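Local structure of DUF4974 domain-containing protein (Parabacteroides distasonis, 4M0N) at residues Gln86-Asn97 / Val109-Met120; Leu174-Ile182 / Lys201-Ile210. The protein probably acts as an anti-sigma factor of the FecR family, a membrane protein of which this chain is the part holding the FecR and FecR C-terminal domains. The protein carries 1 engineered substitution. All coordinates share one frame; numbering follows the deposited sequence.

Contact 1 (Gln86-Asn97 / Val109-Met120); sequences QADVKVLGASFN and VSVRTGKVEVDM. Engineered in segment 86-97: Ala94 (natural residue Thr).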
loop_
_atom_site.group_PDB
_atom_site.type_symbol
_atom_site.label_atom_id
_atom_site.label_comp_id
_atom_site.label_asym_id
_atom_site.label_seq_id
_atom_site.Cartn_x
_atom_site.Cartn_y
_atom_site.Cartn_z
ATOM N N GLN A 86 0.012 -10.597 7.784
ATOM C CA GLN A 86 -0.927 -11.400 7.015
ATOM C C GLN A 86 -0.254 -12.488 6.174
ATOM O O GLN A 86 -0.889 -13.490 5.830
ATOM C CB GLN A 86 -1.708 -10.495 6.089
ATOM C CG GLN A 86 -2.536 -9.449 6.827
ATOM C CD GLN A 86 -1.882 -8.075 6.860
ATOM O OE1 GLN A 86 -0.637 -7.943 6.902
ATOM N NE2 GLN A 86 -2.723 -7.037 6.879
ATOM N N ALA A 87 1.000 -12.243 5.798
ATOM C CA ALA A 87 1.612 -13.022 4.733
ATOM C C ALA A 87 3.081 -12.823 4.684
ATOM O O ALA A 87 3.593 -11.754 5.002
ATOM C CB ALA A 87 1.060 -12.593 3.384
ATOM N N ASP A 88 3.767 -13.850 4.225
ATOM C CA ASP A 88 5.128 -13.669 3.774
ATOM C C ASP A 88 5.140 -13.524 2.273
ATOM O O ASP A 88 4.501 -14.306 1.553
ATOM C CB ASP A 88 5.986 -14.890 4.107
ATOM C CG ASP A 88 6.388 -15.000 5.577
ATOM O OD1 ASP A 88 6.235 -14.054 6.354
ATOM O OD2 ASP A 88 6.980 -16.049 5.963
ATOM N N VAL A 89 5.941 -12.588 1.776
ATOM C CA VAL A 89 6.138 -12.469 0.352
ATOM C C VAL A 89 7.570 -12.884 0.069
ATOM O O VAL A 89 8.520 -12.244 0.550
ATOM C CB VAL A 89 5.881 -11.031 -0.119
ATOM C CG1 VAL A 89 6.083 -10.933 -1.614
ATOM C CG2 VAL A 89 4.498 -10.586 0.338
ATOM N N LYS A 90 7.723 -13.932 -0.740
ATOM C CA LYS A 90 9.019 -14.584 -0.950
ATOM C C LYS A 90 9.459 -14.487 -2.400
ATOM O O LYS A 90 8.682 -14.814 -3.308
ATOM C CB LYS A 90 8.849 -16.019 -0.545
ATOM C CG LYS A 90 10.105 -16.845 -0.564
ATOM C CD LYS A 90 9.787 -18.224 -0.007
ATOM C CE LYS A 90 11.050 -19.040 0.150
ATOM N NZ LYS A 90 11.678 -19.309 -1.172
ATOM N N VAL A 91 10.666 -13.994 -2.637
ATOM C CA VAL A 91 11.153 -13.890 -3.980
ATOM C C VAL A 91 12.614 -14.322 -4.039
ATOM O O VAL A 91 13.306 -14.367 -3.011
ATOM C CB VAL A 91 11.025 -12.478 -4.597
ATOM C CG1 VAL A 91 9.609 -11.922 -4.470
ATOM C CG2 VAL A 91 12.049 -11.512 -4.024
ATOM N N LEU A 92 13.089 -14.583 -5.251
ATOM C CA LEU A 92 14.528 -14.675 -5.476
ATOM C C LEU A 92 15.086 -13.374 -6.050
ATOM O O LEU A 92 16.180 -12.940 -5.713
ATOM C CB LEU A 92 14.833 -15.826 -6.423
ATOM C CG LEU A 92 14.275 -17.186 -6.031
ATOM C CD1 LEU A 92 14.712 -18.203 -7.086
ATOM C CD2 LEU A 92 14.758 -17.620 -4.660
ATOM N N GLY A 93 14.318 -12.775 -6.944
ATOM C CA GLY A 93 14.675 -11.507 -7.564
ATOM C C GLY A 93 13.405 -11.051 -8.221
ATOM O O GLY A 93 12.891 -11.735 -9.071
ATOM N N ALA A 94 12.853 -9.932 -7.768
ATOM C CA ALA A 94 11.603 -9.403 -8.303
ATOM C C ALA A 94 11.411 -7.994 -7.791
ATOM O O ALA A 94 12.064 -7.605 -6.823
ATOM C CB ALA A 94 10.431 -10.250 -7.847
ATOM N N SER A 95 10.556 -7.219 -8.434
ATOM C CA SER A 95 10.167 -5.935 -7.851
ATOM C C SER A 95 8.674 -5.952 -7.683
ATOM O O SER A 95 7.924 -6.383 -8.557
ATOM C CB SER A 95 10.663 -4.716 -8.635
ATOM O OG SER A 95 10.042 -4.541 -9.913
ATOM N N PHE A 96 8.245 -5.494 -6.527
ATOM C CA PHE A 96 6.847 -5.647 -6.144
ATOM C C PHE A 96 6.482 -4.706 -5.023
ATOM O O PHE A 96 7.348 -4.291 -4.226
ATOM C CB PHE A 96 6.570 -7.078 -5.709
ATOM C CG PHE A 96 7.477 -7.543 -4.598
ATOM C CD1 PHE A 96 8.760 -8.001 -4.869
ATOM C CD2 PHE A 96 7.053 -7.504 -3.288
ATOM C CE1 PHE A 96 9.609 -8.380 -3.838
ATOM C CE2 PHE A 96 7.917 -7.861 -2.241
ATOM C CZ PHE A 96 9.190 -8.327 -2.532
ATOM N N ASN A 97 5.190 -4.370 -4.995
ATOM C CA ASN A 97 4.591 -3.563 -3.942
ATOM C C ASN A 97 3.856 -4.404 -2.930
ATOM O O ASN A 97 3.134 -5.321 -3.271
ATOM C CB ASN A 97 3.555 -2.609 -4.568
ATOM C CG ASN A 97 3.248 -1.420 -3.703
ATOM O OD1 ASN A 97 4.053 -0.472 -3.611
ATOM N ND2 ASN A 97 2.038 -1.400 -3.135
ATOM N N VAL A 109 -0.580 -7.309 -2.528
ATOM C CA VAL A 109 0.736 -7.498 -3.100
ATOM C C VAL A 109 0.608 -7.467 -4.615
ATOM O O VAL A 109 -0.233 -8.148 -5.184
ATOM C CB VAL A 109 1.337 -8.856 -2.667
ATOM C CG1 VAL A 109 2.681 -9.108 -3.323
ATOM C CG2 VAL A 109 1.427 -8.916 -1.139
ATOM N N SER A 110 1.412 -6.618 -5.245
ATOM C CA SER A 110 1.289 -6.319 -6.683
ATOM C C SER A 110 2.663 -6.402 -7.309
ATOM O O SER A 110 3.602 -5.756 -6.845
ATOM C CB SER A 110 0.741 -4.920 -6.885
ATOM O OG SER A 110 -0.450 -4.666 -6.133
ATOM N N VAL A 111 2.802 -7.219 -8.354
ATOM C CA VAL A 111 4.110 -7.519 -8.920
ATOM C C VAL A 111 4.392 -6.625 -10.119
ATOM O O VAL A 111 3.575 -6.518 -11.019
ATOM C CB VAL A 111 4.215 -8.990 -9.385
ATOM C CG1 VAL A 111 5.596 -9.279 -9.931
ATOM C CG2 VAL A 111 3.852 -9.932 -8.247
ATOM N N ARG A 112 5.529 -5.946 -10.087
ATOM C CA ARG A 112 5.963 -5.130 -11.203
ATOM C C ARG A 112 6.861 -5.908 -12.167
ATOM O O ARG A 112 6.653 -5.896 -13.380
ATOM C CB ARG A 112 6.696 -3.907 -10.702
ATOM C CG ARG A 112 7.118 -2.953 -11.803
ATOM C CD ARG A 112 6.051 -1.902 -12.008
ATOM N NE ARG A 112 6.446 -0.840 -12.925
ATOM C CZ ARG A 112 6.391 -0.915 -14.256
ATOM N NH1 ARG A 112 5.938 -2.002 -14.876
ATOM N NH2 ARG A 112 6.783 0.129 -14.980
ATOM N N THR A 113 7.869 -6.577 -11.617
ATOM C CA THR A 113 8.773 -7.385 -12.409
ATOM C C THR A 113 9.080 -8.672 -11.655
ATOM O O THR A 113 9.026 -8.713 -10.448
ATOM C CB THR A 113 10.098 -6.642 -12.723
ATOM O OG1 THR A 113 10.871 -6.480 -11.536
ATOM C CG2 THR A 113 9.814 -5.270 -13.259
ATOM N N GLY A 114 9.390 -9.736 -12.381
ATOM C CA GLY A 114 9.812 -10.989 -11.766
ATOM C C GLY A 114 8.651 -11.838 -11.280
ATOM O O GLY A 114 7.497 -11.622 -11.672
ATOM N N LYS A 115 8.955 -12.757 -10.358
ATOM C CA LYS A 115 8.020 -13.780 -9.880
ATOM C C LYS A 115 8.030 -13.712 -8.367
ATOM O O LYS A 115 9.089 -13.591 -7.755
ATOM C CB LYS A 115 8.432 -15.172 -10.364
ATOM C CG LYS A 115 8.350 -15.292 -11.874
ATOM C CD LYS A 115 8.611 -16.694 -12.358
ATOM C CE LYS A 115 8.653 -16.722 -13.872
ATOM N NZ LYS A 115 8.771 -18.100 -14.377
ATOM N N VAL A 116 6.833 -13.733 -7.787
ATOM C CA VAL A 116 6.669 -13.545 -6.368
ATOM C C VAL A 116 5.775 -14.652 -5.795
ATOM O O VAL A 116 4.748 -14.988 -6.382
ATOM C CB VAL A 116 6.003 -12.177 -6.135
ATOM C CG1 VAL A 116 5.667 -11.973 -4.702
ATOM C CG2 VAL A 116 6.908 -11.058 -6.675
ATOM N N GLU A 117 6.163 -15.199 -4.644
ATOM C CA GLU A 117 5.307 -16.172 -3.942
ATOM C C GLU A 117 4.730 -15.503 -2.702
ATOM O O GLU A 117 5.450 -14.897 -1.945
ATOM C CB GLU A 117 6.114 -17.395 -3.503
ATOM C CG GLU A 117 5.302 -18.470 -2.812
ATOM C CD GLU A 117 6.093 -19.745 -2.498
ATOM O OE1 GLU A 117 6.633 -20.357 -3.437
ATOM O OE2 GLU A 117 6.152 -20.139 -1.317
ATOM N N VAL A 118 3.428 -15.641 -2.497
ATOM C CA VAL A 118 2.776 -15.097 -1.342
ATOM C C VAL A 118 2.276 -16.241 -0.497
ATOM O O VAL A 118 1.390 -16.999 -0.905
ATOM C CB VAL A 118 1.609 -14.186 -1.745
ATOM C CG1 VAL A 118 0.954 -13.599 -0.500
ATOM C CG2 VAL A 118 2.102 -13.062 -2.670
ATOM N N ASP A 119 2.821 -16.343 0.713
ATOM C CA ASP A 119 2.520 -17.435 1.583
ATOM C C ASP A 119 1.670 -16.919 2.729
ATOM O O ASP A 119 2.095 -16.060 3.497
ATOM C CB ASP A 119 3.797 -18.019 2.163
ATOM C CG ASP A 119 4.739 -18.540 1.118
ATOM O OD1 ASP A 119 4.272 -19.170 0.147
ATOM O OD2 ASP A 119 5.971 -18.345 1.275
ATOM N N MET A 120 0.481 -17.501 2.856
ATOM C CA MET A 120 -0.492 -17.160 3.888
ATOM C C MET A 120 -0.818 -18.474 4.611
ATOM O O MET A 120 -0.489 -19.560 4.134
ATOM C CB MET A 120 -1.746 -16.524 3.251
ATOM C CG MET A 120 -1.540 -15.134 2.626
ATOM S SD MET A 120 -2.678 -14.726 1.305
ATOM C CE MET A 120 -2.170 -15.849 -0.019
HETATM O O HOH W 1 11.616 -14.383 -7.749
HETATM O O HOH W 2 12.033 -13.492 -10.771
HETATM O O HOH W 3 0.134 -3.655 -3.628
#
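Ser95 and Thr113 meet at the bend of two paired chains through both backbone and side chain. Their hydroxyls, OG and OG1, lie 2.7 Å apart in a hydrogen bond whose donor may be either; the two side chains share a face of the ladder, and a chi1 of 69° in each turns the hydroxyls to meet. Ser95 O is gripped twice, by Thr113 N at 3.1 Å and by Arg112 N at 2.9 Å, both from one face of its carbonyl plane. This is a classic beta bulge: Arg112 and Thr113 together face Ser95, and the register shifts by one before Phe96 pairs with Val111. In the other sheet, Lys90 and Glu117 form a hydrogen-bonded antiparallel pair, with Lys90 N 2.7 Å from Glu117 O on a nearly straight bond. Lys90, extended as far as CE and bent at the last torsion, runs over the face shared with Asp119, its CD 4.0 Å from Asp119 OD2. The reverse face is apolar. Val89 CG1 is pressed to 3.3 Å from Val116 CG1, tighter than usual, and the other branch, CG2, meets Val109 CG2 tip to tip at 3.8 Å; Val116 CG2 comes obliquely to the Phe96 ring, which also meets Phe70. Both chains pass from one sheet to the other, so the valines and Phe96 fill the space between the sheets. On the partly exposed face Arg83 answers Asp88, and the Lys90 ammonium, not in contact, may partly offset the neighbouring acids Glu117 and Asp119; nearer the bulge Ser95 is buried, its hydroxyl satisfied in part by Thr113, as Gln132 holds Ser110.

Contact 2 (Leu174-Ile182 / Lys201-Ile210); sequences LERMYNQEI and KSLEAVLNAI
Tyr178 lays its ring against the start of helix 203-214, where Leu203 CB stands over the ring centre, 3.9 Å from the centroid and 13° off the normal, a CH-pi contact. Met177 CG covers the opposite face. At the ring's far end Tyr178 OH donates to Lys201 O at 2.6 Å, approaching from above the carbonyl plane. The tight part is apolar: Leu174 fits as a knob into a hole formed by Leu203, Val206, Leu207 and Ile210, its CD1 lying 3.8 Å from Leu207 CD2 and its CD2 3.9 Å from Val206 CG1. A chi1 of -180° swings Leu203 CG toward the other helix, and its two methyls then part, CD1 to Tyr178 CD2 at 3.8 Å and CD2 to Gln180 CG at 3.7 Å. The exposed side toward Lys201 and Ser202 has the one direct bond from Tyr178 and little side-chain packing; there a water accepts from Lys201 N and makes a weak bond to Tyr178 OH, while Ser202 OG caps the helix by accepting from Ala205 N. The helix segments run nearly antiparallel (159°), their axes 11.7 Å apart, the gap filled by the leucines, Val206 and the Tyr178 ring. Leu160 of strand 159-166 touches Leu174, Tyr178 and Val206, and Ile225 of strand 224-228 meets Gln180, Ile182 and Leu203, placing both helices against strands of the FecR C-terminal region.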
loop_
_atom_site.group_PDB
_atom_site.type_symbol
_atom_site.label_atom_id
_atom_site.label_comp_id
_atom_site.label_asym_id
_atom_site.label_seq_id
_atom_site.Cartn_x
_atom_site.Cartn_y
_atom_site.Cartn_z
ATOM N N LEU A 174 -5.448 9.050 1.621
ATOM C CA LEU A 174 -5.359 10.510 1.640
ATOM C C LEU A 174 -4.814 11.033 2.956
ATOM O O LEU A 174 -3.908 11.899 2.973
ATOM C CB LEU A 174 -6.712 11.151 1.336
ATOM C CG LEU A 174 -7.359 10.837 -0.025
ATOM C CD1 LEU A 174 -8.658 11.621 -0.158
ATOM C CD2 LEU A 174 -6.450 11.105 -1.205
ATOM N N GLU A 175 -5.325 10.505 4.061
ATOM C CA GLU A 175 -4.819 10.918 5.363
ATOM C C GLU A 175 -3.318 10.718 5.487
ATOM O O GLU A 175 -2.580 11.586 5.976
ATOM C CB GLU A 175 -5.494 10.150 6.501
ATOM C CG GLU A 175 -6.956 10.430 6.698
ATOM C CD GLU A 175 -7.480 9.714 7.922
ATOM O OE1 GLU A 175 -7.536 8.464 7.887
ATOM O OE2 GLU A 175 -7.826 10.408 8.890
ATOM N N ARG A 176 -2.844 9.570 5.020
ATOM C CA ARG A 176 -1.432 9.269 5.091
ATOM C C ARG A 176 -0.559 10.100 4.139
ATOM O O ARG A 176 0.532 10.538 4.504
ATOM C CB ARG A 176 -1.228 7.784 4.808
ATOM C CG ARG A 176 -1.716 6.928 5.946
ATOM C CD ARG A 176 -1.284 5.477 5.756
ATOM N NE ARG A 176 -1.988 4.859 4.646
ATOM C CZ ARG A 176 -2.990 3.984 4.753
ATOM N NH1 ARG A 176 -3.440 3.599 5.924
ATOM N NH2 ARG A 176 -3.568 3.507 3.652
ATOM N N MET A 177 -1.053 10.308 2.928
ATOM C CA MET A 177 -0.322 11.098 1.934
ATOM C C MET A 177 -0.182 12.540 2.332
ATOM O O MET A 177 0.907 13.098 2.195
ATOM C CB MET A 177 -1.012 11.066 0.568
ATOM C CG MET A 177 -0.343 11.976 -0.471
ATOM S SD MET A 177 -0.858 11.581 -2.161
ATOM C CE MET A 177 -0.022 10.022 -2.528
ATOM N N TYR A 178 -1.299 13.149 2.745
ATOM C CA TYR A 178 -1.371 14.571 2.981
ATOM C C TYR A 178 -1.197 14.977 4.436
ATOM O O TYR A 178 -1.176 16.171 4.750
ATOM C CB TYR A 178 -2.681 15.114 2.405
ATOM C CG TYR A 178 -2.751 14.946 0.900
ATOM C CD1 TYR A 178 -2.057 15.789 0.043
ATOM C CD2 TYR A 178 -3.480 13.913 0.336
ATOM C CE1 TYR A 178 -2.111 15.620 -1.335
ATOM C CE2 TYR A 178 -3.546 13.744 -1.034
ATOM C CZ TYR A 178 -2.871 14.614 -1.877
ATOM O OH TYR A 178 -2.933 14.448 -3.256
ATOM N N ASN A 179 -1.020 13.989 5.318
ATOM C CA ASN A 179 -0.918 14.222 6.751
ATOM C C ASN A 179 -2.043 15.111 7.275
ATOM O O ASN A 179 -1.818 16.176 7.905
ATOM C CB ASN A 179 0.446 14.772 7.118
ATOM C CG ASN A 179 0.658 14.806 8.604
ATOM O OD1 ASN A 179 0.060 14.019 9.340
ATOM N ND2 ASN A 179 1.486 15.724 9.057
ATOM N N GLN A 180 -3.261 14.645 7.011
ATOM C CA GLN A 180 -4.459 15.386 7.299
ATOM C C GLN A 180 -5.547 14.430 7.754
ATOM O O GLN A 180 -5.895 13.510 7.023
ATOM C CB GLN A 180 -4.897 16.135 6.044
ATOM C CG GLN A 180 -6.265 16.793 6.143
ATOM C CD GLN A 180 -6.360 17.787 7.299
ATOM O OE1 GLN A 180 -5.649 18.797 7.319
ATOM N NE2 GLN A 180 -7.230 17.503 8.268
ATOM N N GLU A 181 -6.098 14.651 8.957
ATOM C CA GLU A 181 -7.170 13.804 9.457
ATOM C C GLU A 181 -8.424 14.016 8.612
ATOM O O GLU A 181 -8.853 15.145 8.363
ATOM C CB GLU A 181 -7.468 14.092 10.928
ATOM C CG GLU A 181 -8.268 12.989 11.611
ATOM C CD GLU A 181 -9.046 13.465 12.837
ATOM O OE1 GLU A 181 -8.677 14.497 13.430
ATOM O OE2 GLU A 181 -10.039 12.797 13.203
ATOM N N ILE A 182 -8.991 12.911 8.149
ATOM C CA ILE A 182 -10.203 12.957 7.373
ATOM C C ILE A 182 -11.141 11.918 7.948
ATOM O O ILE A 182 -10.772 10.760 8.054
ATOM C CB ILE A 182 -9.966 12.617 5.895
ATOM C CG1 ILE A 182 -8.987 13.594 5.250
ATOM C CG2 ILE A 182 -11.288 12.593 5.139
ATOM C CD1 ILE A 182 -8.536 13.135 3.869
ATOM N N LYS A 201 -1.517 15.785 -7.062
ATOM C CA LYS A 201 -2.564 16.784 -6.901
ATOM C C LYS A 201 -2.651 17.255 -5.459
ATOM O O LYS A 201 -2.146 16.576 -4.533
ATOM C CB LYS A 201 -3.909 16.227 -7.364
ATOM C CG LYS A 201 -3.980 15.921 -8.858
ATOM C CD LYS A 201 -4.504 17.095 -9.663
ATOM C CE LYS A 201 -5.003 16.681 -11.037
ATOM N NZ LYS A 201 -6.114 15.688 -10.953
ATOM N N SER A 202 -3.267 18.424 -5.266
ATOM C CA SER A 202 -3.545 18.913 -3.935
ATOM C C SER A 202 -4.622 18.012 -3.348
ATOM O O SER A 202 -5.385 17.408 -4.089
ATOM C CB SER A 202 -4.031 20.365 -3.957
ATOM O OG SER A 202 -5.216 20.454 -4.717
ATOM N N LEU A 203 -4.687 17.919 -2.031
ATOM C CA LEU A 203 -5.801 17.226 -1.367
ATOM C C LEU A 203 -7.146 17.811 -1.812
ATOM O O LEU A 203 -8.095 17.076 -2.115
ATOM C CB LEU A 203 -5.661 17.338 0.145
ATOM C CG LEU A 203 -6.734 16.664 1.011
ATOM C CD1 LEU A 203 -6.980 15.243 0.546
ATOM C CD2 LEU A 203 -6.332 16.726 2.485
ATOM N N GLU A 204 -7.207 19.139 -1.873
ATOM C CA GLU A 204 -8.427 19.843 -2.272
ATOM C C GLU A 204 -8.907 19.343 -3.635
ATOM O O GLU A 204 -10.080 19.001 -3.816
ATOM C CB GLU A 204 -8.183 21.362 -2.294
ATOM C CG GLU A 204 -9.440 22.220 -2.302
ATOM C CD GLU A 204 -9.126 23.717 -2.313
ATOM O OE1 GLU A 204 -7.951 24.088 -2.088
ATOM O OE2 GLU A 204 -10.049 24.525 -2.548
ATOM N N ALA A 205 -7.978 19.264 -4.580
ATOM C CA ALA A 205 -8.266 18.799 -5.947
ATOM C C ALA A 205 -8.745 17.360 -6.001
ATOM O O ALA A 205 -9.639 16.991 -6.783
ATOM C CB ALA A 205 -7.006 18.943 -6.794
ATOM N N VAL A 206 -8.113 16.513 -5.191
ATOM C CA VAL A 206 -8.519 15.132 -5.145
ATOM C C VAL A 206 -9.920 15.023 -4.573
ATOM O O VAL A 206 -10.737 14.305 -5.126
ATOM C CB VAL A 206 -7.548 14.249 -4.355
ATOM C CG1 VAL A 206 -8.113 12.840 -4.293
ATOM C CG2 VAL A 206 -6.154 14.257 -4.996
ATOM N N LEU A 207 -10.206 15.760 -3.499
ATOM C CA LEU A 207 -11.545 15.753 -2.921
ATOM C C LEU A 207 -12.606 16.323 -3.885
ATOM O O LEU A 207 -13.692 15.775 -3.980
ATOM C CB LEU A 207 -11.571 16.475 -1.579
ATOM C CG LEU A 207 -10.711 15.798 -0.496
ATOM C CD1 LEU A 207 -10.646 16.699 0.725
ATOM C CD2 LEU A 207 -11.275 14.432 -0.145
ATOM N N ASN A 208 -12.266 17.369 -4.634
ATOM C CA ASN A 208 -13.174 17.884 -5.676
ATOM C C ASN A 208 -13.491 16.835 -6.743
ATOM O O ASN A 208 -14.639 16.688 -7.183
ATOM C CB ASN A 208 -12.592 19.145 -6.347
ATOM C CG ASN A 208 -12.415 20.301 -5.387
ATOM O OD1 ASN A 208 -13.067 20.376 -4.347
ATOM N ND2 ASN A 208 -11.541 21.233 -5.748
ATOM N N ALA A 209 -12.477 16.091 -7.154
ATOM C CA ALA A 209 -12.664 15.043 -8.145
ATOM C C ALA A 209 -13.583 13.951 -7.628
ATOM O O ALA A 209 -14.415 13.424 -8.368
ATOM C CB ALA A 209 -11.330 14.470 -8.553
ATOM N N ILE A 210 -13.429 13.609 -6.353
ATOM C CA ILE A 210 -14.325 12.668 -5.703
ATOM C C ILE A 210 -15.729 13.231 -5.642
ATOM O O ILE A 210 -16.679 12.505 -5.913
ATOM C CB ILE A 210 -13.826 12.308 -4.291
ATOM C CG1 ILE A 210 -12.594 11.421 -4.413
ATOM C CG2 ILE A 210 -14.869 11.552 -3.499
ATOM C CD1 ILE A 210 -11.764 11.360 -3.164
HETATM O O HOH W 4 -2.240 13.100 -6.260
#

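The two contacts lie on opposite sides of the chain's centre, their own centres 29 Å apart and their nearest atoms about 10 Å from each other. They come in series: contact 1 is complete before residues 174-182 begin contact 2. Contact 1 belongs to the FecR region and joins neighbouring strands in both large sheets, 88-91 with 116-120 and 94-100 with 106-111. Contact 2 belongs to the FecR C-terminal region and pairs helices 167-178 and 203-214. No strand or helix is common to both, so the chain combines an all-strand part with a helix-and-strand part; the two are nonetheless joined, as Arg176 of helix 167-178 makes salt bridges with Glu103 and Asp104.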